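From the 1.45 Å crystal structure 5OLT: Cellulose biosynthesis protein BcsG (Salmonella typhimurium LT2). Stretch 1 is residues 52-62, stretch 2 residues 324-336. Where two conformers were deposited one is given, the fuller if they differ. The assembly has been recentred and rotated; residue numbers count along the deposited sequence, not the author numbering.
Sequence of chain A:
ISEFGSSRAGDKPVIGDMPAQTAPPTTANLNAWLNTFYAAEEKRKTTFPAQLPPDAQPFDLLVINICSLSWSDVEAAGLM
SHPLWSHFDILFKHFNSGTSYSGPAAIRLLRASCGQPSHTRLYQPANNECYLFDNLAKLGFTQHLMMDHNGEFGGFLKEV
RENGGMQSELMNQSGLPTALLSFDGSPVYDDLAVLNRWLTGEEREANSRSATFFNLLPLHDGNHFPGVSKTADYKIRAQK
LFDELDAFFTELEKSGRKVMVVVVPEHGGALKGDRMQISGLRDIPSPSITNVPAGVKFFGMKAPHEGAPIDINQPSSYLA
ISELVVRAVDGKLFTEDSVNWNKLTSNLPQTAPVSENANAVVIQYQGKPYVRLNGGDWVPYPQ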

# COMPACT_ATOMS: atom_id res chain seq x y z
N LEU A 52 -17.32 13.66 -11.75
CA LEU A 52 -17.00 14.69 -10.76
C LEU A 52 -17.98 15.85 -10.89
O LEU A 52 -18.39 16.16 -12.00
CB LEU A 52 -15.57 15.19 -10.98
CG LEU A 52 -14.47 14.15 -10.73
CD1 LEU A 52 -13.10 14.76 -11.00
CD2 LEU A 52 -14.57 13.58 -9.32
N PRO A 53 -18.35 16.48 -9.75
CA PRO A 53 -19.22 17.67 -9.78
C PRO A 53 -18.54 18.83 -10.53
O PRO A 53 -17.30 18.84 -10.67
CB PRO A 53 -19.39 18.02 -8.29
CG PRO A 53 -18.20 17.41 -7.62
CD PRO A 53 -17.96 16.13 -8.37
N PRO A 54 -19.33 19.81 -11.01
CA PRO A 54 -18.69 20.85 -11.82
C PRO A 54 -17.71 21.73 -11.02
O PRO A 54 -16.78 22.29 -11.61
CB PRO A 54 -19.89 21.66 -12.38
CG PRO A 54 -21.08 20.78 -12.18
CD PRO A 54 -20.80 19.99 -10.95
N ASP A 55 -17.90 21.80 -9.70
CA ASP A 55 -16.99 22.55 -8.82
C ASP A 55 -15.88 21.70 -8.17
O ASP A 55 -15.29 22.09 -7.14
CB ASP A 55 -17.80 23.28 -7.75
CG ASP A 55 -18.60 22.33 -6.88
OD1 ASP A 55 -18.77 21.13 -7.26
OD2 ASP A 55 -19.06 22.78 -5.81
N ALA A 56 -15.59 20.54 -8.77
CA ALA A 56 -14.48 19.69 -8.28
C ALA A 56 -13.17 20.43 -8.47
O ALA A 56 -13.01 21.24 -9.39
CB ALA A 56 -14.45 18.35 -9.03
N GLN A 57 -12.22 20.15 -7.59
CA GLN A 57 -10.91 20.78 -7.63
C GLN A 57 -9.85 19.78 -8.08
O GLN A 57 -9.72 18.71 -7.47
CB GLN A 57 -10.56 21.32 -6.24
CG GLN A 57 -11.57 22.33 -5.73
CD GLN A 57 -11.63 23.57 -6.61
OE1 GLN A 57 -10.63 24.24 -6.80
NE2 GLN A 57 -12.80 23.85 -7.17
N PRO A 58 -9.09 20.11 -9.14
CA PRO A 58 -8.02 19.22 -9.62
C PRO A 58 -6.91 19.09 -8.57
O PRO A 58 -6.60 20.02 -7.84
CB PRO A 58 -7.46 19.95 -10.86
CG PRO A 58 -8.54 20.89 -11.27
CD PRO A 58 -9.22 21.30 -10.02
N PHE A 59 -6.36 17.89 -8.50
CA PHE A 59 -5.17 17.64 -7.69
C PHE A 59 -4.47 16.42 -8.27
O PHE A 59 -5.03 15.74 -9.15
CB PHE A 59 -5.55 17.40 -6.22
CG PHE A 59 -6.28 16.09 -5.96
CD1 PHE A 59 -7.65 15.97 -6.21
CD2 PHE A 59 -5.57 14.96 -5.49
CE1 PHE A 59 -8.32 14.77 -5.97
CE2 PHE A 59 -6.26 13.77 -5.23
CZ PHE A 59 -7.63 13.67 -5.47
N ASP A 60 -3.26 16.15 -7.78
CA ASP A 60 -2.48 14.97 -8.18
C ASP A 60 -2.41 13.94 -7.06
O ASP A 60 -2.20 14.31 -5.89
CB ASP A 60 -1.05 15.37 -8.56
CG ASP A 60 -0.99 16.32 -9.70
OD1 ASP A 60 -1.77 16.15 -10.65
OD2 ASP A 60 -0.11 17.24 -9.67
N LEU A 61 -2.65 12.68 -7.41
CA LEU A 61 -2.42 11.53 -6.50
C LEU A 61 -1.08 10.90 -6.84
O LEU A 61 -0.80 10.62 -8.01
CB LEU A 61 -3.55 10.48 -6.65
CG LEU A 61 -3.29 9.16 -5.91
CD1 LEU A 61 -3.35 9.36 -4.41
CD2 LEU A 61 -4.30 8.08 -6.29
N LEU A 62 -0.25 10.69 -5.82
CA LEU A 62 1.06 10.02 -6.07
C LEU A 62 1.14 8.86 -5.09
O LEU A 62 1.10 9.07 -3.88
CB LEU A 62 2.19 11.02 -5.81
CG LEU A 62 3.60 10.46 -5.82
CD1 LEU A 62 3.95 9.79 -7.13
CD2 LEU A 62 4.59 11.57 -5.48
N LEU A 324 -9.87 6.30 1.25
CA LEU A 324 -9.35 7.65 1.43
C LEU A 324 -9.27 8.40 0.11
O LEU A 324 -9.59 9.61 0.07
CB LEU A 324 -7.96 7.62 2.10
CG LEU A 324 -8.01 7.32 3.62
CD1 LEU A 324 -6.61 6.98 4.11
CD2 LEU A 324 -8.60 8.49 4.43
N VAL A 325 -8.91 7.71 -0.98
CA VAL A 325 -8.92 8.32 -2.31
C VAL A 325 -10.33 8.78 -2.70
O VAL A 325 -10.48 9.91 -3.18
CB VAL A 325 -8.26 7.41 -3.39
CG1 VAL A 325 -8.41 8.03 -4.80
CG2 VAL A 325 -6.77 7.19 -3.04
N VAL A 326 -11.34 7.94 -2.53
CA VAL A 326 -12.65 8.42 -2.95
C VAL A 326 -13.10 9.61 -2.09
O VAL A 326 -13.70 10.54 -2.64
CB VAL A 326 -13.66 7.27 -3.03
CG1 VAL A 326 -14.22 6.92 -1.67
CG2 VAL A 326 -14.76 7.57 -4.01
N ARG A 327 -12.74 9.62 -0.79
CA ARG A 327 -13.09 10.76 0.10
C ARG A 327 -12.44 12.04 -0.40
O ARG A 327 -13.01 13.14 -0.22
CB ARG A 327 -12.72 10.46 1.55
CG ARG A 327 -13.59 9.33 2.10
CD ARG A 327 -13.29 9.03 3.54
NE ARG A 327 -14.12 7.92 4.02
CZ ARG A 327 -14.17 7.55 5.30
NH1 ARG A 327 -13.47 8.20 6.22
NH2 ARG A 327 -14.90 6.50 5.66
N ALA A 328 -11.31 11.92 -1.08
CA ALA A 328 -10.60 13.09 -1.61
C ALA A 328 -10.89 13.41 -3.06
O ALA A 328 -10.45 14.45 -3.53
CB ALA A 328 -9.11 12.86 -1.47
N VAL A 329 -11.59 12.51 -3.78
CA VAL A 329 -11.52 12.55 -5.26
C VAL A 329 -12.11 13.80 -5.91
O VAL A 329 -11.63 14.21 -6.98
CB VAL A 329 -12.11 11.24 -5.91
CG1 VAL A 329 -13.63 11.25 -5.90
CG2 VAL A 329 -11.57 11.04 -7.31
N ASP A 330 -13.08 14.43 -5.24
CA ASP A 330 -13.61 15.70 -5.75
C ASP A 330 -12.71 16.89 -5.48
O ASP A 330 -13.00 17.99 -5.91
CB ASP A 330 -15.07 15.96 -5.31
CG ASP A 330 -15.22 16.15 -3.80
OD1 ASP A 330 -14.22 16.38 -3.08
OD2 ASP A 330 -16.38 16.11 -3.34
N GLY A 331 -11.62 16.65 -4.75
CA GLY A 331 -10.62 17.69 -4.45
C GLY A 331 -11.07 18.73 -3.44
O GLY A 331 -10.29 19.65 -3.14
N LYS A 332 -12.29 18.62 -2.93
CA LYS A 332 -12.85 19.72 -2.13
C LYS A 332 -12.18 19.84 -0.77
O LYS A 332 -12.13 20.93 -0.21
CB LYS A 332 -14.36 19.61 -2.04
CG LYS A 332 -15.02 19.86 -3.38
CD LYS A 332 -16.54 19.74 -3.28
CE LYS A 332 -17.16 20.00 -4.63
NZ LYS A 332 -18.64 19.99 -4.48
N LEU A 333 -11.62 18.75 -0.26
CA LEU A 333 -10.95 18.87 1.02
C LEU A 333 -9.76 19.85 0.93
O LEU A 333 -9.38 20.42 1.96
CB LEU A 333 -10.60 17.52 1.66
CG LEU A 333 -9.63 16.59 0.98
CD1 LEU A 333 -8.22 17.09 1.15
CD2 LEU A 333 -9.71 15.20 1.58
N PHE A 334 -9.19 20.06 -0.26
CA PHE A 334 -8.06 20.97 -0.43
C PHE A 334 -8.41 22.44 -0.31
O PHE A 334 -7.53 23.26 -0.09
CB PHE A 334 -7.35 20.78 -1.78
CG PHE A 334 -6.66 19.45 -1.93
CD1 PHE A 334 -5.36 19.29 -1.44
CD2 PHE A 334 -7.29 18.36 -2.58
CE1 PHE A 334 -4.69 18.08 -1.59
CE2 PHE A 334 -6.62 17.13 -2.72
CZ PHE A 334 -5.32 17.00 -2.21
N THR A 335 -9.69 22.78 -0.46
CA THR A 335 -10.08 24.17 -0.43
C THR A 335 -11.02 24.51 0.71
O THR A 335 -11.45 25.68 0.83
CB THR A 335 -10.69 24.59 -1.79
OG1 THR A 335 -11.75 23.69 -2.10
CG2 THR A 335 -9.64 24.54 -2.89
N GLU A 336 -11.33 23.54 1.57
CA GLU A 336 -12.17 23.79 2.75
C GLU A 336 -11.46 24.70 3.75
O GLU A 336 -10.28 24.50 4.04
CB GLU A 336 -12.53 22.47 3.46
CG GLU A 336 -13.61 21.62 2.77
CD GLU A 336 -14.96 22.32 2.63
OE1 GLU A 336 -15.31 23.18 3.46
OE2 GLU A 336 -15.69 22.02 1.68
O HOH W 1 -10.95 16.42 -8.50

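The two stretches, more than 260 residues apart in the chain, bury 639 Å² between them, and the contact is organised around the turn that follows the helix of the second stretch. Its one direct backbone hydrogen bond runs from Gln57 N to Asp330 O, at 2.8 Å and with an N-H...O angle of 164°. Asp330 O also lies 3.3 Å from Ala56 CA, and Gly331 CA approaches Gln57 O at 3.3 Å in a nearly straight CA-H...O contact. Two adjacent backbone segments thus meet almost directly, with Gln57 CA and Gly331 CA 4.4 Å apart.

Gly331 makes this closeness possible. It is the first residue to leave helical geometry, with phi of 73°, a value that by itself favours glycine, and it closes the type I turn through Gly331 N to Ala328 O (2.8 Å). An ideal CB at this position would point toward the first stretch and lie 1.8 Å from Gln57 O, a clash. Gln57 O also accepts a hydrogen bond from water 1 (2.8 Å), which donates as well to Val329 O (2.8 Å) and so bridges the two backbones.

Phe59 has the largest area covered by the opposing stretch. Its CB points toward that stretch, and chi1 of 70° (p) with chi2 of -81° lays the ring against the turn and Phe334. Phe59 CE1 lies 3.3 Å from Ala328 O, while Val329 O sits near the ring plane at the edge, 3.5 Å from the same CE1. Over one face comes Phe334, whose CE2 is 3.4 Å from Phe59 CG; the m rotamer of Phe334 (chi1 -67°) directs its ring to this position. The ring planes are inclined at 37° with centroids 5.0 Å apart, an oblique pairing. Beyond Phe59, Leu61 continues the apolar contact, its CD2 packing 4.2 Å from Val325 CG2.

At the other end, polar side chains secure the approach. Lys332 is almost fully extended, m at chi1 and t from chi2 to chi4. Its CB points sideways, but this extension carries NZ to the carboxylate of Asp55, in the p rotamer. The resulting salt bridge has Lys332 NZ 3.0 Å from Asp55 OD1 and 3.1 Å from Asp55 OD2, although both hydrogen bonds are weak. Pro53 CG lies 4.1 Å from Lys332 NZ and 4.2 Å from Asp330 CB.

Asp330 is held by its own stretch: with chi1 of 65° (p), its OD1 accepts a hydrogen bond from Lys332 N (3.0 Å, 165°), tying the carboxylate across the glycine. Gln57 likewise folds back, m at both chi1 and chi2 in the conformer given, so that NE2 donates to Asp55 O (3.0 Å, 165°); its CG remains 3.9 Å from Thr335 OG1. Leu52, with chi1 m and chi2 t, completes the packing by placing CD2 4.2 Å from Val329 CG1 and 3.8 Å from Val329 O.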